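Local coordinates for BH2414 protein (Bacillus halodurans, PDB 3ON1) that is of unknown function but belongs to the ribosomal protein L7Ae/L30e/S12e/Gadd45 family, many of whose members bind RNA, at residues V30-A44 against Y59-L72. Numbering follows the deposited sequence.
Sequences VQNGQVTLVILSSDA and YQIPVKVVGNRQML
With OG of S41 anti to the backbone N (chi1 174°) and CG of D43 beside its own N (chi1 -76°), both polar groups face the first turn of helix 69-75. They sit near the C-terminal end of strand 37-41, in a beta-alpha-beta crossover where helix 46-59 connects that strand to the parallel edge strand 63-66. The D43 carboxylate uses OD1 to accept from R69 N (3.2 Å, 163° at the hydrogen), met on the anti side and tilted from its plane; in the conformer described, OD1 also lies against N68 CB, and the two side chains run side by side, carboxylate and amide planes nearly parallel. N68 caps the helix, its OD1 taking M71 N at 2.7 Å. S41 OG accepts from D43 N at 3.0 Å, closing an ST turn, while its CB rests 3.8 Å from L72 CD1. An alanine at S41 would remove that acceptor and is likely to leave D43 N without its mate and the carboxylate less firmly placed.

V38 N donates to P62 O and L40 N to K64 O, while V38 O accepts from K64 N and L40 O from V66 N. L40 CD1 touches V63 CG1 at 3.6 Å; on the face toward helices 5-15 and 89-100, I39 CG2 meets V66 CG2. V30 CG1 lies 3.8 Å from Y59 CD2, and V30 O sits over one face of that ring.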
loop_
_atom_site.group_PDB
_atom_site.type_symbol
_atom_site.label_atom_id
_atom_site.label_comp_id
_atom_site.label_asym_id
_atom_site.label_seq_id
_atom_site.Cartn_x
_atom_site.Cartn_y
_atom_site.Cartn_z
ATOM N N VAL A 30 -0.102 -2.471 10.709
ATOM C CA VAL A 30 -0.735 -1.195 11.061
ATOM C C VAL A 30 -0.942 -1.124 12.577
ATOM O O VAL A 30 -0.598 -0.129 13.223
ATOM C CB VAL A 30 -2.075 -0.990 10.302
ATOM C CG1 VAL A 30 -2.911 0.125 10.928
ATOM C CG2 VAL A 30 -1.815 -0.674 8.828
ATOM N N GLN A 31 -1.471 -2.204 13.141
ATOM C CA GLN A 31 -1.743 -2.254 14.578
ATOM C C GLN A 31 -0.465 -2.188 15.414
ATOM O O GLN A 31 -0.483 -1.683 16.540
ATOM C CB GLN A 31 -2.548 -3.498 14.931
ATOM C CG GLN A 31 -3.945 -3.494 14.360
ATOM C CD GLN A 31 -4.608 -4.852 14.423
ATOM O OE1 GLN A 31 -3.937 -5.884 14.522
ATOM N NE2 GLN A 31 -5.930 -4.861 14.348
ATOM N N ASN A 32 0.640 -2.678 14.850
ATOM C CA ASN A 32 1.946 -2.636 15.512
ATOM C C ASN A 32 2.749 -1.365 15.253
ATOM O O ASN A 32 3.908 -1.263 15.660
ATOM C CB ASN A 32 2.771 -3.861 15.128
ATOM C CG ASN A 32 2.480 -5.053 16.009
ATOM O OD1 ASN A 32 2.493 -4.952 17.240
ATOM N ND2 ASN A 32 2.231 -6.197 15.387
ATOM N N GLY A 33 2.128 -0.403 14.576
ATOM C CA GLY A 33 2.768 0.871 14.255
ATOM C C GLY A 33 3.941 0.779 13.292
ATOM O O GLY A 33 4.835 1.637 13.312
ATOM N N GLN A 34 3.923 -0.248 12.443
ATOM C CA GLN A 34 5.011 -0.526 11.510
ATOM C C GLN A 34 4.741 -0.022 10.095
ATOM O O GLN A 34 5.626 -0.077 9.244
ATOM C CB GLN A 34 5.286 -2.030 11.464
ATOM C CG GLN A 34 5.662 -2.624 12.808
ATOM C CD GLN A 34 5.768 -4.134 12.771
ATOM O OE1 GLN A 34 5.053 -4.803 12.026
ATOM N NE2 GLN A 34 6.666 -4.680 13.581
ATOM N N VAL A 35 3.522 0.458 9.852
ATOM C CA VAL A 35 3.084 0.874 8.506
ATOM C C VAL A 35 2.552 2.309 8.529
ATOM O O VAL A 35 1.752 2.664 9.397
ATOM C CB VAL A 35 2.032 -0.124 7.934
ATOM C CG1 VAL A 35 1.254 0.467 6.765
ATOM C CG2 VAL A 35 2.722 -1.399 7.486
ATOM N N THR A 36 3.021 3.131 7.591
ATOM C CA THR A 36 2.627 4.545 7.544
ATOM C C THR A 36 1.805 4.937 6.310
ATOM O O THR A 36 1.400 6.094 6.166
ATOM C CB THR A 36 3.833 5.496 7.724
ATOM O OG1 THR A 36 4.975 4.989 7.011
ATOM C CG2 THR A 36 4.164 5.642 9.199
ATOM N N LEU A 37 1.571 3.972 5.423
ATOM C CA LEU A 37 0.681 4.160 4.275
ATOM C C LEU A 37 0.203 2.802 3.812
ATOM O O LEU A 37 0.987 1.852 3.745
ATOM C CB LEU A 37 1.388 4.881 3.113
ATOM C CG LEU A 37 0.683 4.942 1.744
ATOM C CD1 LEU A 37 -0.555 5.839 1.767
ATOM C CD2 LEU A 37 1.632 5.425 0.668
ATOM N N VAL A 38 -1.083 2.716 3.489
ATOM C CA VAL A 38 -1.629 1.518 2.862
ATOM C C VAL A 38 -2.104 1.868 1.459
ATOM O O VAL A 38 -2.794 2.860 1.252
ATOM C CB VAL A 38 -2.765 0.896 3.708
ATOM C CG1 VAL A 38 -3.457 -0.235 2.951
ATOM C CG2 VAL A 38 -2.198 0.382 5.032
ATOM N N ILE A 39 -1.679 1.059 0.496
ATOM C CA ILE A 39 -2.137 1.171 -0.882
ATOM C C ILE A 39 -3.024 -0.022 -1.192
ATOM O O ILE A 39 -2.611 -1.170 -1.024
ATOM C CB ILE A 39 -0.954 1.260 -1.866
ATOM C CG1 ILE A 39 -0.200 2.580 -1.658
ATOM C CG2 ILE A 39 -1.443 1.135 -3.315
ATOM C CD1 ILE A 39 1.178 2.633 -2.312
ATOM N N LEU A 40 -4.250 0.262 -1.620
ATOM C CA LEU A 40 -5.211 -0.778 -1.965
ATOM C C LEU A 40 -5.462 -0.755 -3.454
ATOM O O LEU A 40 -5.685 0.304 -4.025
ATOM C CB LEU A 40 -6.543 -0.528 -1.262
ATOM C CG LEU A 40 -6.717 -0.767 0.229
ATOM C CD1 LEU A 40 -8.082 -0.255 0.636
ATOM C CD2 LEU A 40 -6.589 -2.246 0.529
ATOM N N SER A 41 -5.442 -1.925 -4.082
ATOM C CA SER A 41 -5.840 -2.031 -5.479
ATOM C C SER A 41 -7.296 -1.615 -5.648
ATOM O O SER A 41 -8.138 -1.953 -4.808
ATOM C CB SER A 41 -5.675 -3.469 -5.968
ATOM O OG SER A 41 -6.182 -3.591 -7.285
ATOM N N SER A 42 -7.596 -0.903 -6.736
ATOM C CA SER A 42 -8.995 -0.609 -7.082
ATOM C C SER A 42 -9.838 -1.881 -7.226
ATOM O O SER A 42 -11.060 -1.844 -7.044
ATOM C CB SER A 42 -9.086 0.219 -8.363
ATOM O OG SER A 42 -8.447 1.473 -8.204
ATOM N N ASP A 43 -9.154 -2.985 -7.534
ATOM C CA ASP A 43 -9.742 -4.314 -7.727
ATOM C C ASP A 43 -10.097 -5.030 -6.448
ATOM O O ASP A 43 -10.853 -6.006 -6.475
ATOM C CB ASP A 43 -8.749 -5.208 -8.456
ATOM C CG ASP A 43 -8.672 -4.902 -9.906
ATOM O OD1 ASP A 43 -7.606 -5.150 -10.498
ATOM O OD2 ASP A 43 -9.682 -4.413 -10.452
ATOM N N ALA A 44 -9.524 -4.568 -5.340
ATOM C CA ALA A 44 -9.686 -5.218 -4.038
ATOM C C ALA A 44 -11.175 -5.381 -3.778
ATOM O O ALA A 44 -11.970 -4.517 -4.159
ATOM C CB ALA A 44 -9.056 -4.379 -2.929
ATOM N N TYR A 59 -6.382 4.317 13.180
ATOM C CA TYR A 59 -4.975 4.601 13.455
ATOM C C TYR A 59 -4.468 5.880 12.771
ATOM O O TYR A 59 -3.315 6.278 12.974
ATOM C CB TYR A 59 -4.099 3.399 13.070
ATOM C CG TYR A 59 -4.196 2.235 14.029
ATOM C CD1 TYR A 59 -3.406 2.193 15.178
ATOM C CD2 TYR A 59 -5.084 1.182 13.803
ATOM C CE1 TYR A 59 -3.482 1.125 16.068
ATOM C CE2 TYR A 59 -5.169 0.106 14.693
ATOM C CZ TYR A 59 -4.368 0.091 15.824
ATOM O OH TYR A 59 -4.443 -0.952 16.718
ATOM N N GLN A 60 -5.335 6.516 11.980
ATOM C CA GLN A 60 -4.995 7.712 11.189
ATOM C C GLN A 60 -3.813 7.467 10.251
ATOM O O GLN A 60 -2.879 8.273 10.156
ATOM C CB GLN A 60 -4.801 8.953 12.081
ATOM C CG GLN A 60 -6.113 9.446 12.682
ATOM C CD GLN A 60 -5.961 10.647 13.606
ATOM O OE1 GLN A 60 -4.902 10.877 14.200
ATOM N NE2 GLN A 60 -7.039 11.409 13.748
ATOM N N ILE A 61 -3.876 6.328 9.570
ATOM C CA ILE A 61 -2.913 5.968 8.540
ATOM C C ILE A 61 -3.581 6.203 7.184
ATOM O O ILE A 61 -4.685 5.702 6.943
ATOM C CB ILE A 61 -2.466 4.489 8.683
ATOM C CG1 ILE A 61 -1.778 4.247 10.035
ATOM C CG2 ILE A 61 -1.553 4.068 7.535
ATOM C CD1 ILE A 61 -0.559 5.121 10.300
ATOM N N PRO A 62 -2.929 6.980 6.299
ATOM C CA PRO A 62 -3.521 7.207 4.982
ATOM C C PRO A 62 -3.694 5.910 4.193
ATOM O O PRO A 62 -2.857 5.000 4.286
ATOM C CB PRO A 62 -2.516 8.137 4.292
ATOM C CG PRO A 62 -1.250 7.959 5.041
ATOM C CD PRO A 62 -1.670 7.722 6.461
ATOM N N VAL A 63 -4.801 5.833 3.460
ATOM C CA VAL A 63 -5.099 4.716 2.570
ATOM C C VAL A 63 -5.383 5.286 1.191
ATOM O O VAL A 63 -6.220 6.188 1.040
ATOM C CB VAL A 63 -6.338 3.903 3.027
ATOM C CG1 VAL A 63 -6.630 2.759 2.047
ATOM C CG2 VAL A 63 -6.146 3.349 4.419
ATOM N N LYS A 64 -4.689 4.764 0.190
ATOM C CA LYS A 64 -4.954 5.143 -1.193
ATOM C C LYS A 64 -5.549 3.957 -1.922
ATOM O O LYS A 64 -5.121 2.820 -1.723
ATOM C CB LYS A 64 -3.682 5.626 -1.908
ATOM C CG LYS A 64 -2.962 6.775 -1.215
ATOM C CD LYS A 64 -3.835 8.011 -1.088
ATOM C CE LYS A 64 -3.207 9.008 -0.132
ATOM N NZ LYS A 64 -4.145 10.129 0.168
ATOM N N VAL A 65 -6.553 4.223 -2.747
ATOM C CA VAL A 65 -7.132 3.192 -3.599
ATOM C C VAL A 65 -6.758 3.528 -5.037
ATOM O O VAL A 65 -7.237 4.515 -5.589
ATOM C CB VAL A 65 -8.663 3.080 -3.420
ATOM C CG1 VAL A 65 -9.230 1.996 -4.342
ATOM C CG2 VAL A 65 -9.002 2.784 -1.965
ATOM N N VAL A 66 -5.883 2.716 -5.624
ATOM C CA VAL A 66 -5.281 3.027 -6.929
ATOM C C VAL A 66 -4.983 1.798 -7.777
ATOM O O VAL A 66 -4.861 0.685 -7.257
ATOM C CB VAL A 66 -3.956 3.824 -6.778
ATOM C CG1 VAL A 66 -4.219 5.267 -6.413
ATOM C CG2 VAL A 66 -3.023 3.160 -5.780
ATOM N N GLY A 67 -4.850 2.020 -9.083
ATOM C CA GLY A 67 -4.367 1.010 -10.024
ATOM C C GLY A 67 -5.227 -0.229 -10.119
ATOM O O GLY A 67 -6.442 -0.161 -10.021
ATOM N N ASN A 68 -4.581 -1.359 -10.358
ATOM C CA ASN A 68 -5.230 -2.657 -10.305
ATOM C C ASN A 68 -4.202 -3.644 -9.767
ATOM O O ASN A 68 -3.037 -3.275 -9.569
ATOM C CB ASN A 68 -5.778 -3.065 -11.678
ATOM C CG ASN A 68 -4.699 -3.177 -12.728
ATOM O OD1 ASN A 68 -3.626 -3.715 -12.468
ATOM N ND2 ASN A 68 -4.977 -2.677 -13.928
ATOM N N ARG A 69 -4.615 -4.882 -9.516
ATOM C CA ARG A 69 -3.717 -5.832 -8.861
ATOM C C ARG A 69 -2.540 -6.259 -9.746
ATOM O O ARG A 69 -1.477 -6.605 -9.235
ATOM C CB ARG A 69 -4.478 -7.032 -8.287
ATOM C CG ARG A 69 -5.125 -7.953 -9.312
ATOM C CD ARG A 69 -5.909 -9.053 -8.612
ATOM N NE ARG A 69 -7.055 -8.500 -7.894
ATOM C CZ ARG A 69 -7.843 -9.186 -7.070
ATOM N NH1 ARG A 69 -7.611 -10.470 -6.816
ATOM N NH2 ARG A 69 -8.854 -8.574 -6.478
ATOM N N GLN A 70 -2.732 -6.192 -11.061
ATOM C CA GLN A 70 -1.669 -6.498 -12.021
ATOM C C GLN A 70 -0.560 -5.446 -11.985
ATOM O O GLN A 70 0.617 -5.795 -11.833
ATOM C CB GLN A 70 -2.250 -6.653 -13.439
ATOM C CG GLN A 70 -3.142 -7.884 -13.623
ATOM C CD GLN A 70 -4.544 -7.714 -13.060
ATOM O OE1 GLN A 70 -5.066 -6.598 -12.961
ATOM N NE2 GLN A 70 -5.166 -8.827 -12.689
HETATM N N MSE A 71 -0.939 -4.175 -12.112
HETATM C CA MSE A 71 0.003 -3.055 -12.038
HETATM C C MSE A 71 0.766 -3.030 -10.713
HETATM O O MSE A 71 1.970 -2.785 -10.694
HETATM C CB MSE A 71 -0.731 -1.722 -12.198
HETATM C CG MSE A 71 -1.375 -1.475 -13.545
HETATM SE SE MSE A 71 -2.684 -0.026 -13.381
HETATM C CE MSE A 71 -1.551 1.218 -12.409
ATOM N N LEU A 72 0.059 -3.269 -9.610
ATOM C CA LEU A 72 0.689 -3.244 -8.279
ATOM C C LEU A 72 1.678 -4.386 -8.099
ATOM O O LEU A 72 2.804 -4.180 -7.644
ATOM C CB LEU A 72 -0.370 -3.278 -7.175
ATOM C CG LEU A 72 -1.168 -2.002 -6.928
ATOM C CD1 LEU A 72 -2.056 -2.201 -5.709
ATOM C CD2 LEU A 72 -0.238 -0.807 -6.728
HETATM O O HOH W 1 -7.351 2.724 -10.358
#